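Local coordinates for protein choline kinase (Streptococcus pneumoniae, PDB 4R78) that probably transfers phosphate from ATP to choline, as a kinase with a protein kinase-like fold, and is bound here to AMP, at residues K26-S31 with A103-N108; K65-G70 with I75-E80. All blocks are in the same frame, centred on the assembly; numbering follows the deposited sequence.

Interaction 1 of 2, residues K26-S31 with A103-N108; sequences KEKISS and AGIKVN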
loop_
_atom_site.group_PDB
_atom_site.type_symbol
_atom_site.label_atom_id
_atom_site.label_comp_id
_atom_site.label_asym_id
_atom_site.label_seq_id
_atom_site.Cartn_x
_atom_site.Cartn_y
_atom_site.Cartn_z
ATOM N N LYS A 26 -19.465 0.315 -13.380
ATOM C CA LYS A 26 -20.836 -0.159 -13.597
ATOM C C LYS A 26 -20.876 -1.365 -14.547
ATOM O O LYS A 26 -21.575 -2.344 -14.282
ATOM C CB LYS A 26 -21.725 0.978 -14.117
ATOM C CG LYS A 26 -23.185 0.597 -14.330
ATOM C CD LYS A 26 -24.014 1.790 -14.774
ATOM C CE LYS A 26 -25.456 1.384 -15.036
ATOM N NZ LYS A 26 -26.284 2.543 -15.465
ATOM N N GLU A 27 -20.106 -1.289 -15.634
ATOM C CA GLU A 27 -19.999 -2.381 -16.607
ATOM C C GLU A 27 -19.400 -3.658 -16.011
ATOM O O GLU A 27 -19.913 -4.754 -16.247
ATOM C CB GLU A 27 -19.179 -1.943 -17.825
ATOM C CG GLU A 27 -19.852 -0.887 -18.694
ATOM C CD GLU A 27 -18.967 -0.394 -19.834
ATOM O OE1 GLU A 27 -17.996 -1.094 -20.201
ATOM O OE2 GLU A 27 -19.252 0.698 -20.371
ATOM N N LYS A 28 -18.324 -3.511 -15.238
ATOM C CA LYS A 28 -17.627 -4.660 -14.647
ATOM C C LYS A 28 -18.486 -5.373 -13.603
ATOM O O LYS A 28 -18.456 -6.602 -13.499
ATOM C CB LYS A 28 -16.289 -4.233 -14.024
ATOM C CG LYS A 28 -15.329 -3.513 -14.970
ATOM C CD LYS A 28 -14.724 -4.428 -16.025
ATOM C CE LYS A 28 -13.861 -3.626 -16.988
ATOM N NZ LYS A 28 -13.001 -4.481 -17.846
ATOM N N ILE A 29 -19.254 -4.597 -12.842
ATOM C CA ILE A 29 -20.116 -5.137 -11.788
ATOM C C ILE A 29 -21.350 -5.842 -12.349
ATOM O O ILE A 29 -21.879 -6.764 -11.722
ATOM C CB ILE A 29 -20.496 -4.049 -10.758
ATOM C CG1 ILE A 29 -19.295 -3.776 -9.851
ATOM C CG2 ILE A 29 -21.711 -4.461 -9.915
ATOM C CD1 ILE A 29 -19.453 -2.585 -8.968
ATOM N N SER A 30 -21.789 -5.419 -13.533
ATOM C CA SER A 30 -22.924 -6.048 -14.215
ATOM C C SER A 30 -22.748 -7.563 -14.375
ATOM O O SER A 30 -23.729 -8.307 -14.383
ATOM C CB SER A 30 -23.170 -5.388 -15.575
ATOM O OG SER A 30 -23.636 -4.058 -15.418
ATOM N N SER A 31 -21.495 -8.007 -14.481
ATOM C CA SER A 31 -21.167 -9.431 -14.593
ATOM C C SER A 31 -21.387 -10.213 -13.291
ATOM O O SER A 31 -21.439 -11.446 -13.304
ATOM C CB SER A 31 -19.722 -9.608 -15.074
ATOM O OG SER A 31 -18.796 -9.253 -14.059
ATOM N N ALA A 103 -8.721 -3.773 -16.826
ATOM C CA ALA A 103 -8.640 -2.362 -16.451
ATOM C C ALA A 103 -7.954 -2.125 -15.104
ATOM O O ALA A 103 -7.529 -1.007 -14.811
ATOM C CB ALA A 103 -10.029 -1.742 -16.451
ATOM N N GLY A 104 -7.857 -3.170 -14.285
ATOM C CA GLY A 104 -7.250 -3.036 -12.961
ATOM C C GLY A 104 -8.253 -2.527 -11.945
ATOM O O GLY A 104 -8.115 -1.420 -11.413
ATOM N N ILE A 105 -9.266 -3.347 -11.682
ATOM C CA ILE A 105 -10.380 -2.981 -10.810
ATOM C C ILE A 105 -10.695 -4.132 -9.860
ATOM O O ILE A 105 -10.922 -5.266 -10.291
ATOM C CB ILE A 105 -11.664 -2.623 -11.624
ATOM C CG1 ILE A 105 -11.401 -1.485 -12.621
ATOM C CG2 ILE A 105 -12.819 -2.258 -10.692
ATOM C CD1 ILE A 105 -12.495 -1.307 -13.662
ATOM N N LYS A 106 -10.706 -3.822 -8.567
ATOM C CA LYS A 106 -11.011 -4.793 -7.527
ATOM C C LYS A 106 -12.404 -4.525 -6.985
ATOM O O LYS A 106 -12.743 -3.386 -6.663
ATOM C CB LYS A 106 -9.969 -4.693 -6.407
ATOM C CG LYS A 106 -10.193 -5.653 -5.240
ATOM C CD LYS A 106 -9.052 -5.571 -4.221
ATOM C CE LYS A 106 -9.123 -4.307 -3.368
ATOM N NZ LYS A 106 -7.934 -4.168 -2.471
ATOM N N VAL A 107 -13.215 -5.577 -6.905
ATOM C CA VAL A 107 -14.558 -5.466 -6.348
ATOM C C VAL A 107 -14.663 -6.392 -5.142
ATOM O O VAL A 107 -14.556 -7.613 -5.274
ATOM C CB VAL A 107 -15.649 -5.821 -7.384
ATOM C CG1 VAL A 107 -17.040 -5.604 -6.793
ATOM C CG2 VAL A 107 -15.477 -5.006 -8.660
ATOM N N ASN A 108 -14.868 -5.791 -3.972
ATOM C CA ASN A 108 -14.855 -6.501 -2.697
ATOM C C ASN A 108 -16.166 -6.350 -1.939
ATOM O O ASN A 108 -16.996 -5.501 -2.276
ATOM C CB ASN A 108 -13.704 -5.977 -1.821
ATOM C CG ASN A 108 -12.354 -6.577 -2.187
ATOM O OD1 ASN A 108 -12.232 -7.371 -3.119
ATOM N ND2 ASN A 108 -11.324 -6.190 -1.446
#
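Lys28 and Ile105 meet at about a right angle. Lys28 uses the aliphatic root of its chain, and its CG lies 3.8 Å from Ile105 CD1, the outer methyl of the isoleucine. Lys28 is then bent at chi2 (-71°), which carries the rest of the chain along the strand instead of straight out from the helix. Its end passes Ala103, with NZ 4.3 Å from Ala103 CB. The charge itself is held by Asp100, whose OD1 forms a salt bridge with Lys28 NZ and also accepts a hydrogen bond from Ala103 N. The ammonium group thus has a fixed anchor at the edge of an otherwise apolar contact. Two residues further along the strand, Ile29 slants across Val107. Here the approach is looser, with Ile29 CG1 4.2 Å from Val107 CG2. The CA-CB bond of Ile29 does not aim at the strand. Its CG1 branch, placed anti to the carbonyl carbon (chi1 -75°), brings the side chain in.

Helix 20-30 lies here against one face of the five-stranded antiparallel sheet, in the N-terminal lobe of the protein kinase-like fold. Gly104 and Ile105 both stand opposite Asp100 and make a G1 beta bulge where strand 105-109 begins. The positive phi of Gly104 (84°) suits that position. Ile105 and Val107 turn the same way, toward the helix. Val64 of the adjoining strand touches both Ile29 and Ile105, so the apolar layer continues across the sheet. Val107 also touches Tyr62 and Leu98 on the neighbouring strands, and Ile29 reaches Val39 of the edge strand. Lys106 leaves on the other face and makes salt bridges with Asp214, a residue of the AMP pocket, and Glu216.

Interaction 2 of 2, residues K65-G70 with I75-E80; sequences KFFGKG and INRQDE
Arg77 reaches back from the start of its helix to the loop after strand 61-66, touching Phe67 on the way and ending at Gly68. The turn about CA-CB (chi1 -60°) puts CG anti to the carbonyl carbon, and from there the chain reaches the loop. Arg77 CG then comes to the edge of the Phe67 ring, near the ring plane, 4.0 Å from Phe67 CE2. The chain stays extended from CG to NE and leads away from the ring toward Gly68. NE lies 4.2 Å from Gly68 CA, and the lack of a side chain on Gly68 leaves room for the guanidinium group there. At the tip, NH1 gives a weak hydrogen bond to Gly68 O, 2.9 Å away but bent to 126° at the hydrogen. The oxygen sits at the guanidinium edge, near its plane. NH2 makes its hydrogen bond to Ile101 O, and together with the weak bond to Gly68 O this limits the turning of the group. The guanidinium and the Phe67 ring are nearly perpendicular, at 84°.

Phe67 also meets Ile75. Its CE2 is 3.7 Å from Ile75 CG2, an oblique approach, and its CD2 is 4.0 Å from Ile75 CD1. The helix start is capped by Asn76, whose OD1 accepts from Asp79 N at 3.0 Å.

Helix 77-87 follows the third strand of the sheet and probably corresponds to the C-helix of protein kinases. Arg77 ties its first turn to the end of strand 61-66 and, through Ile101, to the loop between strands 96-100 and 105-109.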
loop_
_atom_site.group_PDB
_atom_site.type_symbol
_atom_site.label_atom_id
_atom_site.label_comp_id
_atom_site.label_asym_id
_atom_site.label_seq_id
_atom_site.Cartn_x
_atom_site.Cartn_y
_atom_site.Cartn_z
ATOM N N LYS A 65 -12.076 -0.747 -5.788
ATOM C CA LYS A 65 -10.834 -0.010 -5.961
ATOM C C LYS A 65 -10.387 -0.063 -7.417
ATOM O O LYS A 65 -10.027 -1.123 -7.937
ATOM C CB LYS A 65 -9.730 -0.517 -5.032
ATOM C CG LYS A 65 -8.561 0.451 -4.949
ATOM C CD LYS A 65 -7.517 0.030 -3.930
ATOM C CE LYS A 65 -6.441 1.105 -3.809
ATOM N NZ LYS A 65 -5.393 0.757 -2.805
ATOM N N PHE A 66 -10.446 1.091 -8.071
ATOM C CA PHE A 66 -9.987 1.248 -9.441
ATOM C C PHE A 66 -8.531 1.708 -9.350
ATOM O O PHE A 66 -8.257 2.900 -9.184
ATOM C CB PHE A 66 -10.851 2.304 -10.139
ATOM C CG PHE A 66 -10.808 2.256 -11.649
ATOM C CD1 PHE A 66 -9.599 2.161 -12.341
ATOM C CD2 PHE A 66 -11.988 2.353 -12.381
ATOM C CE1 PHE A 66 -9.574 2.132 -13.736
ATOM C CE2 PHE A 66 -11.975 2.330 -13.777
ATOM C CZ PHE A 66 -10.763 2.219 -14.455
ATOM N N PHE A 67 -7.603 0.759 -9.442
ATOM C CA PHE A 67 -6.183 1.038 -9.217
ATOM C C PHE A 67 -5.367 1.040 -10.512
ATOM O O PHE A 67 -4.188 1.399 -10.510
ATOM C CB PHE A 67 -5.588 0.004 -8.250
ATOM C CG PHE A 67 -5.619 -1.403 -8.782
ATOM C CD1 PHE A 67 -6.667 -2.259 -8.460
ATOM C CD2 PHE A 67 -4.610 -1.866 -9.628
ATOM C CE1 PHE A 67 -6.710 -3.559 -8.966
ATOM C CE2 PHE A 67 -4.647 -3.159 -10.141
ATOM C CZ PHE A 67 -5.697 -4.005 -9.809
ATOM N N GLY A 68 -5.992 0.620 -11.608
ATOM C CA GLY A 68 -5.270 0.338 -12.845
ATOM C C GLY A 68 -4.826 1.503 -13.707
ATOM O O GLY A 68 -3.961 1.323 -14.568
ATOM N N LYS A 69 -5.398 2.690 -13.492
ATOM C CA LYS A 69 -5.141 3.824 -14.391
ATOM C C LYS A 69 -3.669 4.236 -14.435
ATOM O O LYS A 69 -3.126 4.770 -13.460
ATOM C CB LYS A 69 -6.030 5.025 -14.046
ATOM C CG LYS A 69 -5.887 6.190 -15.020
ATOM C CD LYS A 69 -6.760 7.362 -14.611
ATOM C CE LYS A 69 -6.435 8.599 -15.422
ATOM N NZ LYS A 69 -7.375 9.712 -15.107
ATOM N N GLY A 70 -3.035 3.968 -15.574
ATOM C CA GLY A 70 -1.623 4.283 -15.785
ATOM C C GLY A 70 -0.633 3.525 -14.918
ATOM O O GLY A 70 0.534 3.904 -14.838
ATOM N N ILE A 75 1.945 -1.729 -10.966
ATOM C CA ILE A 75 1.171 -2.770 -10.302
ATOM C C ILE A 75 0.905 -3.869 -11.325
ATOM O O ILE A 75 0.113 -3.685 -12.251
ATOM C CB ILE A 75 -0.172 -2.221 -9.741
ATOM C CG1 ILE A 75 0.086 -1.125 -8.692
ATOM C CG2 ILE A 75 -1.032 -3.361 -9.168
ATOM C CD1 ILE A 75 -1.156 -0.343 -8.271
ATOM N N ASN A 76 1.598 -4.994 -11.168
ATOM C CA ASN A 76 1.426 -6.141 -12.046
ATOM C C ASN A 76 0.126 -6.837 -11.674
ATOM O O ASN A 76 0.038 -7.512 -10.648
ATOM C CB ASN A 76 2.629 -7.088 -11.929
ATOM C CG ASN A 76 2.556 -8.272 -12.889
ATOM O OD1 ASN A 76 1.500 -8.868 -13.096
ATOM N ND2 ASN A 76 3.705 -8.641 -13.449
ATOM N N ARG A 77 -0.889 -6.655 -12.516
ATOM C CA ARG A 77 -2.252 -7.073 -12.188
ATOM C C ARG A 77 -2.383 -8.574 -11.984
ATOM O O ARG A 77 -3.062 -9.022 -11.069
ATOM C CB ARG A 77 -3.235 -6.574 -13.246
ATOM C CG ARG A 77 -3.236 -5.053 -13.353
ATOM C CD ARG A 77 -4.154 -4.565 -14.447
ATOM N NE ARG A 77 -3.941 -3.145 -14.712
ATOM C CZ ARG A 77 -4.425 -2.501 -15.767
ATOM N NH1 ARG A 77 -4.175 -1.210 -15.930
ATOM N NH2 ARG A 77 -5.142 -3.148 -16.677
ATOM N N GLN A 78 -1.718 -9.346 -12.834
ATOM C CA GLN A 78 -1.760 -10.796 -12.696
ATOM C C GLN A 78 -1.004 -11.284 -11.469
ATOM O O GLN A 78 -1.486 -12.174 -10.767
ATOM C CB GLN A 78 -1.298 -11.470 -13.977
ATOM C CG GLN A 78 -2.346 -11.325 -15.058
ATOM C CD GLN A 78 -2.262 -12.385 -16.119
ATOM O OE1 GLN A 78 -3.224 -13.117 -16.358
ATOM N NE2 GLN A 78 -1.116 -12.469 -16.776
ATOM N N ASP A 79 0.155 -10.684 -11.189
ATOM C CA ASP A 79 0.873 -10.975 -9.950
ATOM C C ASP A 79 -0.068 -10.798 -8.767
ATOM O O ASP A 79 -0.155 -11.666 -7.899
ATOM C CB ASP A 79 2.055 -10.023 -9.751
ATOM C CG ASP A 79 3.301 -10.424 -10.528
ATOM O OD1 ASP A 79 3.274 -11.383 -11.331
ATOM O OD2 ASP A 79 4.319 -9.729 -10.335
ATOM N N GLU A 80 -0.781 -9.671 -8.753
ATOM C CA GLU A 80 -1.602 -9.300 -7.608
ATOM C C GLU A 80 -2.901 -10.089 -7.519
ATOM O O GLU A 80 -3.415 -10.311 -6.421
ATOM C CB GLU A 80 -1.860 -7.791 -7.588
ATOM C CG GLU A 80 -0.583 -6.954 -7.440
ATOM C CD GLU A 80 0.225 -7.284 -6.193
ATOM O OE1 GLU A 80 1.429 -6.958 -6.189
ATOM O OE2 GLU A 80 -0.331 -7.867 -5.231
#

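Both contacts are buried and belong to the same five-stranded sheet, in which strands 61-66 and 105-109 are neighbours. Backbone bonds join them directly: Lys106 N lies 2.9 Å from Lys65 O, and Phe67 N lies 3.0 Å from Gly104 O. Interaction 1 packs a helix on one face of the sheet and is almost wholly aliphatic, with its single charge anchored at the border. Interaction 2 sits at the end of the strands, where a short connection leads into a helix. It adds an aromatic ring and an arginine whose tip bonds to backbone carbonyls, one of them weakly. That arginine also packs against Ala103 and Gly104 of interaction 1.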